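Local coordinates for protein triacylglycerol lipase (Yarrowia lipolytica, PDB 3O0D) that probably hydrolyses the ester bonds of triacylglycerols as a secreted, glycosylated lipase of the alpha/beta-hydrolase fold, at residues D212-Y223 and V262-N270. Residues are numbered along the deposited sequence; the frame is centred on the assembly and turned at random.
Sequences DVSKVSKDRKLY and VVMCQGQSN
Met264 reaches from its strand into the loop 212-221. Met264 CB and CG both lie against Ser214 O, each at 3.4 Å. Bends at chi2 (-58°) and chi3 (-72°) fold the chain so that its methyl ends among Val216, Arg220 and Tyr223. SD passes Val216, and Met264 CE ends 3.6 Å from Val216 CG2. CE also meets the Tyr223 ring at its edge and approaches Arg220 NH1 obliquely. Arg220 comes from the opposite direction. NH1 donates to Val213 O and Lys215 O, both from above the carbonyl planes. NE and NH2 grip Leu222 O side-on, in the guanidinium plane. A leucine in place of Arg220 would probably cost the carbonyls of Val213, Lys215 and Leu222 their bonds from the guanidinium. Gln266 OE1 accepts from Val213 N (3.0 Å, 171°). Gln266 NE2 donates to Asp212 OD1 (3.0 Å), from above the carboxylate plane. That oxygen also takes Ser214 N, closing an Asx turn, and Ser214 OG. The contact joins the loop before strand 222-227 to the end of strand 262-265; strand 247-250 lies between these two in the central mixed sheet of the alpha/beta-hydrolase fold. Helix 12-27 packs on Met264 through Phe18, helix 195-206 on Arg220 through Phe206.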
ATOM      1  N   ASP A 212      -1.727 -16.686 -10.777  1.00 17.83           N
ATOM      2  CA  ASP A 212      -2.456 -17.388  -9.718  1.00 17.00           C
ATOM      3  C   ASP A 212      -1.973 -16.713  -8.406  1.00 14.18           C
ATOM      4  O   ASP A 212      -0.811 -16.841  -7.964  1.00 15.07           O
ATOM      5  CB  ASP A 212      -2.168 -18.904  -9.800  1.00 17.47           C
ATOM      6  CG  ASP A 212      -2.726 -19.678  -8.613  1.00 20.27           C
ATOM      7  OD1 ASP A 212      -3.433 -19.096  -7.700  1.00 16.94           O
ATOM      8  OD2 ASP A 212      -2.353 -20.861  -8.544  1.00 20.23           O
ATOM      9  N   VAL A 213      -2.894 -15.987  -7.772  1.00 13.00           N
ATOM     10  CA  VAL A 213      -2.565 -15.227  -6.543  1.00 12.51           C
ATOM     11  C   VAL A 213      -3.478 -15.716  -5.418  1.00 12.02           C
ATOM     12  O   VAL A 213      -3.802 -14.938  -4.491  1.00 13.26           O
ATOM     13  CB  VAL A 213      -2.679 -13.664  -6.744  1.00 13.41           C
ATOM     14  CG1 VAL A 213      -1.555 -13.196  -7.773  1.00 15.30           C
ATOM     15  CG2 VAL A 213      -4.048 -13.242  -7.257  1.00 13.09           C
ATOM     16  N   SER A 214      -3.798 -16.995  -5.418  1.00 12.18           N
ATOM     17  CA  SER A 214      -4.703 -17.584  -4.429  1.00 12.02           C
ATOM     18  C   SER A 214      -4.001 -17.920  -3.107  1.00 11.96           C
ATOM     19  O   SER A 214      -4.658 -18.178  -2.143  1.00 13.06           O
ATOM     20  CB  SER A 214      -5.343 -18.843  -4.981  1.00 13.63           C
ATOM     21  OG  SER A 214      -4.360 -19.806  -5.224  1.00 15.25           O
ATOM     22  N   LYS A 215      -2.669 -17.886  -3.105  1.00 12.32           N
ATOM     23  CA  LYS A 215      -1.891 -18.303  -1.940  1.00 13.89           C
ATOM     24  C   LYS A 215      -0.980 -17.281  -1.326  1.00 12.36           C
ATOM     25  O   LYS A 215      -0.347 -16.467  -2.040  1.00 13.81           O
ATOM     26  CB  LYS A 215      -1.077 -19.612  -2.281  1.00 14.65           C
ATOM     27  CG  LYS A 215      -2.062 -20.835  -2.422  1.00 17.54           C
ATOM     28  CD  LYS A 215      -1.322 -22.048  -2.947  1.00 27.15           C
ATOM     29  CE  LYS A 215      -2.231 -23.201  -3.235  1.00 29.76           C
ATOM     30  NZ  LYS A 215      -2.787 -23.069  -4.597  1.00 32.49           N
ATOM     31  N   VAL A 216      -0.822 -17.365  -0.012  1.00 13.60           N
ATOM     32  CA  VAL A 216       0.198 -16.630   0.714  1.00 13.91           C
ATOM     33  C   VAL A 216       1.417 -17.516   0.790  1.00 17.97           C
ATOM     34  O   VAL A 216       1.277 -18.726   1.078  1.00 17.23           O
ATOM     35  CB  VAL A 216      -0.252 -16.342   2.139  1.00 14.07           C
ATOM     36  CG1 VAL A 216       0.776 -15.642   2.871  1.00 14.60           C
ATOM     37  CG2 VAL A 216      -1.583 -15.454   2.078  1.00 11.53           C
ATOM     38  N   SER A 217       2.569 -16.988   0.417  1.00 18.47           N
ATOM     39  CA  SER A 217       3.733 -17.886   0.385  1.00 20.09           C
ATOM     40  C   SER A 217       4.994 -17.103   0.680  1.00 22.92           C
ATOM     41  O   SER A 217       5.011 -15.886   0.583  1.00 20.50           O
ATOM     42  CB  SER A 217       3.770 -18.602  -0.944  1.00 21.88           C
ATOM     43  OG  SER A 217       4.346 -17.753  -1.895  1.00 25.82           O
ATOM     44  N   LYS A 218       6.060 -17.809   1.131  1.00 24.11           N
ATOM     45  CA  LYS A 218       7.250 -17.100   1.607  1.00 24.40           C
ATOM     46  C   LYS A 218       7.828 -16.223   0.490  1.00 22.75           C
ATOM     47  O   LYS A 218       8.409 -15.207   0.787  1.00 25.68           O
ATOM     48  CB  LYS A 218       8.328 -18.112   2.129  1.00 25.04           C
ATOM     49  CG  LYS A 218       8.768 -19.139   1.049  1.00 27.51           C
ATOM     50  CD  LYS A 218       9.832 -20.188   1.613  1.00 31.96           C
ATOM     51  CE  LYS A 218      10.868 -20.614   0.521  1.00 32.60           C
ATOM     52  NZ  LYS A 218      11.796 -21.714   1.062  1.00 32.67           N
ATOM     53  N   ASP A 219       7.707 -16.600  -0.770  1.00 21.48           N
ATOM     54  CA  ASP A 219       8.333 -15.878  -1.818  1.00 20.76           C
ATOM     55  C   ASP A 219       7.470 -14.821  -2.507  1.00 19.98           C
ATOM     56  O   ASP A 219       7.910 -14.144  -3.466  1.00 18.56           O
ATOM     57  CB  ASP A 219       8.848 -16.833  -2.869  1.00 26.58           C
ATOM     58  CG  ASP A 219      10.190 -17.549  -2.413  1.00 30.24           C
ATOM     59  OD1 ASP A 219      10.879 -17.066  -1.454  1.00 34.86           O
ATOM     60  OD2 ASP A 219      10.515 -18.613  -2.993  1.00 40.33           O
ATOM     61  N   ARG A 220       6.208 -14.753  -2.096  1.00 16.27           N
ATOM     62  CA  ARG A 220       5.309 -13.782  -2.767  1.00 14.07           C
ATOM     63  C   ARG A 220       5.584 -12.415  -2.230  1.00 13.49           C
ATOM     64  O   ARG A 220       5.824 -12.265  -1.033  1.00 14.05           O
ATOM     65  CB  ARG A 220       3.882 -14.178  -2.366  1.00 12.01           C
ATOM     66  CG  ARG A 220       2.909 -13.076  -2.893  1.00 12.32           C
ATOM     67  CD  ARG A 220       1.543 -13.710  -2.982  1.00  8.56           C
ATOM     68  NE  ARG A 220       0.580 -12.559  -3.154  1.00  9.92           N
ATOM     69  CZ  ARG A 220      -0.722 -12.742  -3.301  1.00  9.40           C
ATOM     70  NH1 ARG A 220      -1.287 -13.982  -3.392  1.00  9.87           N
ATOM     71  NH2 ARG A 220      -1.524 -11.650  -3.370  1.00  9.86           N
ATOM     72  N   LYS A 221       5.535 -11.348  -3.067  1.00 11.49           N
ATOM     73  CA  LYS A 221       6.023 -10.138  -2.520  1.00 10.38           C
ATOM     74  C   LYS A 221       5.028  -8.989  -2.695  1.00 10.91           C
ATOM     75  O   LYS A 221       5.448  -7.851  -2.463  1.00 12.68           O
ATOM     76  CB  LYS A 221       7.330  -9.717  -3.272  1.00 11.92           C
ATOM     77  CG  LYS A 221       8.515 -10.730  -2.978  1.00 11.71           C
ATOM     78  CD  LYS A 221       8.947 -10.621  -1.541  1.00 15.48           C
ATOM     79  CE  LYS A 221       9.555 -11.995  -1.010  1.00 26.14           C
ATOM     80  NZ  LYS A 221      10.835 -12.253  -1.594  1.00 28.73           N
ATOM     81  N   LEU A 222       3.819  -9.306  -3.158  1.00  8.60           N
ATOM     82  CA  LEU A 222       2.821  -8.196  -3.368  1.00  9.42           C
ATOM     83  C   LEU A 222       1.494  -8.606  -2.817  1.00  9.94           C
ATOM     84  O   LEU A 222       0.908  -9.611  -3.270  1.00 10.24           O
ATOM     85  CB  LEU A 222       2.724  -7.805  -4.839  1.00 11.02           C
ATOM     86  CG  LEU A 222       1.706  -6.687  -5.170  1.00  9.98           C
ATOM     87  CD1 LEU A 222       1.951  -5.433  -4.409  1.00 10.61           C
ATOM     88  CD2 LEU A 222       1.910  -6.414  -6.671  1.00 13.48           C
ATOM     89  N   TYR A 223       0.976  -7.780  -1.927  1.00 10.13           N
ATOM     90  CA  TYR A 223      -0.435  -7.999  -1.473  1.00  9.24           C
ATOM     91  C   TYR A 223      -1.142  -6.635  -1.420  1.00  8.32           C
ATOM     92  O   TYR A 223      -0.617  -5.696  -0.794  1.00 10.39           O
ATOM     93  CB  TYR A 223      -0.434  -8.548  -0.030  1.00  8.99           C
ATOM     94  CG  TYR A 223       0.342  -9.878   0.141  1.00  8.43           C
ATOM     95  CD1 TYR A 223      -0.346 -11.084  -0.056  1.00 10.99           C
ATOM     96  CD2 TYR A 223       1.711  -9.857   0.340  1.00 10.06           C
ATOM     97  CE1 TYR A 223       0.348 -12.337   0.040  1.00 12.23           C
ATOM     98  CE2 TYR A 223       2.385 -11.095   0.439  1.00  9.52           C
ATOM     99  CZ  TYR A 223       1.668 -12.273   0.311  1.00 12.12           C
ATOM    100  OH  TYR A 223       2.342 -13.483   0.485  1.00 13.42           O
ATOM    101  N   VAL A 262     -11.152 -13.325   5.880  1.00  8.92           N
ATOM    102  CA  VAL A 262     -10.140 -12.626   5.076  1.00  9.22           C
ATOM    103  C   VAL A 262      -9.763 -13.632   3.909  1.00  9.20           C
ATOM    104  O   VAL A 262      -9.328 -14.768   4.201  1.00 11.21           O
ATOM    105  CB  VAL A 262      -8.912 -12.310   5.923  1.00  7.36           C
ATOM    106  CG1 VAL A 262      -7.777 -11.567   5.085  1.00  9.24           C
ATOM    107  CG2 VAL A 262      -9.203 -11.498   7.206  1.00 11.06           C
ATOM    108  N   VAL A 263      -9.919 -13.233   2.649  1.00  8.28           N
ATOM    109  CA  VAL A 263      -9.829 -14.218   1.566  1.00  7.44           C
ATOM    110  C   VAL A 263      -8.812 -13.675   0.537  1.00  7.97           C
ATOM    111  O   VAL A 263      -8.652 -12.448   0.389  1.00  8.85           O
ATOM    112  CB  VAL A 263     -11.199 -14.547   0.910  1.00  9.76           C
ATOM    113  CG1 VAL A 263     -12.106 -15.291   1.929  1.00 11.88           C
ATOM    114  CG2 VAL A 263     -11.888 -13.225   0.353  1.00 10.42           C
ATOM    115  N   MET A 264      -8.176 -14.604  -0.207  1.00 10.17           N
ATOM    116  CA  MET A 264      -7.290 -14.179  -1.293  1.00  8.99           C
ATOM    117  C   MET A 264      -8.113 -14.228  -2.579  1.00 11.10           C
ATOM    118  O   MET A 264      -8.817 -15.211  -2.846  1.00 12.46           O
ATOM    119  CB  MET A 264      -6.168 -15.251  -1.405  1.00 11.45           C
ATOM    120  CG  MET A 264      -5.369 -15.540  -0.113  1.00 12.15           C
ATOM    121  SD  MET A 264      -4.588 -14.063   0.501  1.00 10.87           S
ATOM    122  CE  MET A 264      -3.221 -13.795  -0.725  1.00  9.32           C
ATOM    123  N   CYS A 265      -8.101 -13.126  -3.356  1.00 10.05           N
ATOM    124  CA  CYS A 265      -9.001 -13.007  -4.520  1.00 13.05           C
ATOM    125  C   CYS A 265      -8.170 -13.219  -5.764  1.00  9.76           C
ATOM    126  O   CYS A 265      -7.135 -12.611  -5.823  1.00 13.71           O
ATOM    127  CB  CYS A 265      -9.494 -11.538  -4.562  1.00 11.25           C
ATOM    128  SG  CYS A 265     -10.389 -11.178  -2.975  1.00 14.46           S
ATOM    129  N   GLN A 266      -8.670 -14.021  -6.678  1.00 11.62           N
ATOM    130  CA  GLN A 266      -8.047 -14.071  -8.088  1.00 12.33           C
ATOM    131  C   GLN A 266      -8.413 -12.813  -8.850  1.00 12.58           C
ATOM    132  O   GLN A 266      -9.437 -12.153  -8.618  1.00 13.20           O
ATOM    133  CB  GLN A 266      -8.451 -15.248  -8.856  1.00 13.04           C
ATOM    134  CG  GLN A 266      -7.997 -16.586  -8.200  1.00 14.86           C
ATOM    135  CD  GLN A 266      -6.580 -16.913  -8.381  1.00 14.75           C
ATOM    136  OE1 GLN A 266      -5.747 -16.054  -8.602  1.00 16.59           O
ATOM    137  NE2 GLN A 266      -6.248 -18.205  -8.221  1.00 15.84           N
ATOM    138  N   GLY A 267      -7.534 -12.479  -9.776  1.00 12.39           N
ATOM    139  CA  GLY A 267      -7.845 -11.463 -10.806  1.00 15.17           C
ATOM    140  C   GLY A 267      -7.613 -10.015 -10.530  1.00 15.42           C
ATOM    141  O   GLY A 267      -7.367  -9.557  -9.399  1.00 13.91           O
ATOM    142  N   GLN A 268      -7.827  -9.209 -11.576  1.00 12.59           N
ATOM    143  CA  GLN A 268      -7.610  -7.811 -11.382  1.00 13.81           C
ATOM    144  C   GLN A 268      -8.924  -7.102 -10.955  1.00 13.17           C
ATOM    145  O   GLN A 268      -8.889  -5.929 -10.573  1.00 14.56           O
ATOM    146  CB  GLN A 268      -6.998  -7.151 -12.690  1.00 15.49           C
ATOM    147  CG  GLN A 268      -5.549  -7.651 -12.943  1.00 15.82           C
ATOM    148  CD  GLN A 268      -5.034  -7.292 -14.326  1.00 21.70           C
ATOM    149  OE1 GLN A 268      -3.799  -7.096 -14.544  1.00 24.17           O
ATOM    150  NE2 GLN A 268      -5.956  -7.245 -15.269  1.00 18.89           N
ATOM    151  N   SER A 269     -10.044  -7.789 -11.139  1.00 11.97           N
ATOM    152  CA  SER A 269     -11.339  -7.335 -10.603  1.00 15.71           C
ATOM    153  C   SER A 269     -12.147  -8.550 -10.244  1.00 14.60           C
ATOM    154  O   SER A 269     -12.228  -9.519 -11.018  1.00 16.19           O
ATOM    155  CB  SER A 269     -12.045  -6.393 -11.637  1.00 16.04           C
ATOM    156  OG  SER A 269     -13.421  -6.141 -11.321  1.00 22.78           O
ATOM    157  N   ASN A 270     -12.747  -8.569  -9.028  1.00 10.59           N
ATOM    158  CA  ASN A 270     -13.371  -9.807  -8.573  1.00 12.25           C
ATOM    159  C   ASN A 270     -14.636  -9.443  -7.796  1.00  9.30           C
ATOM    160  O   ASN A 270     -14.562  -8.753  -6.759  1.00 14.23           O
ATOM    161  CB  ASN A 270     -12.349 -10.549  -7.712  1.00 11.56           C
ATOM    162  CG  ASN A 270     -12.823 -11.902  -7.245  1.00 12.00           C
ATOM    163  OD1 ASN A 270     -13.986 -12.108  -6.945  1.00 12.37           O
ATOM    164  ND2 ASN A 270     -11.872 -12.898  -7.247  1.00 13.16           N
TER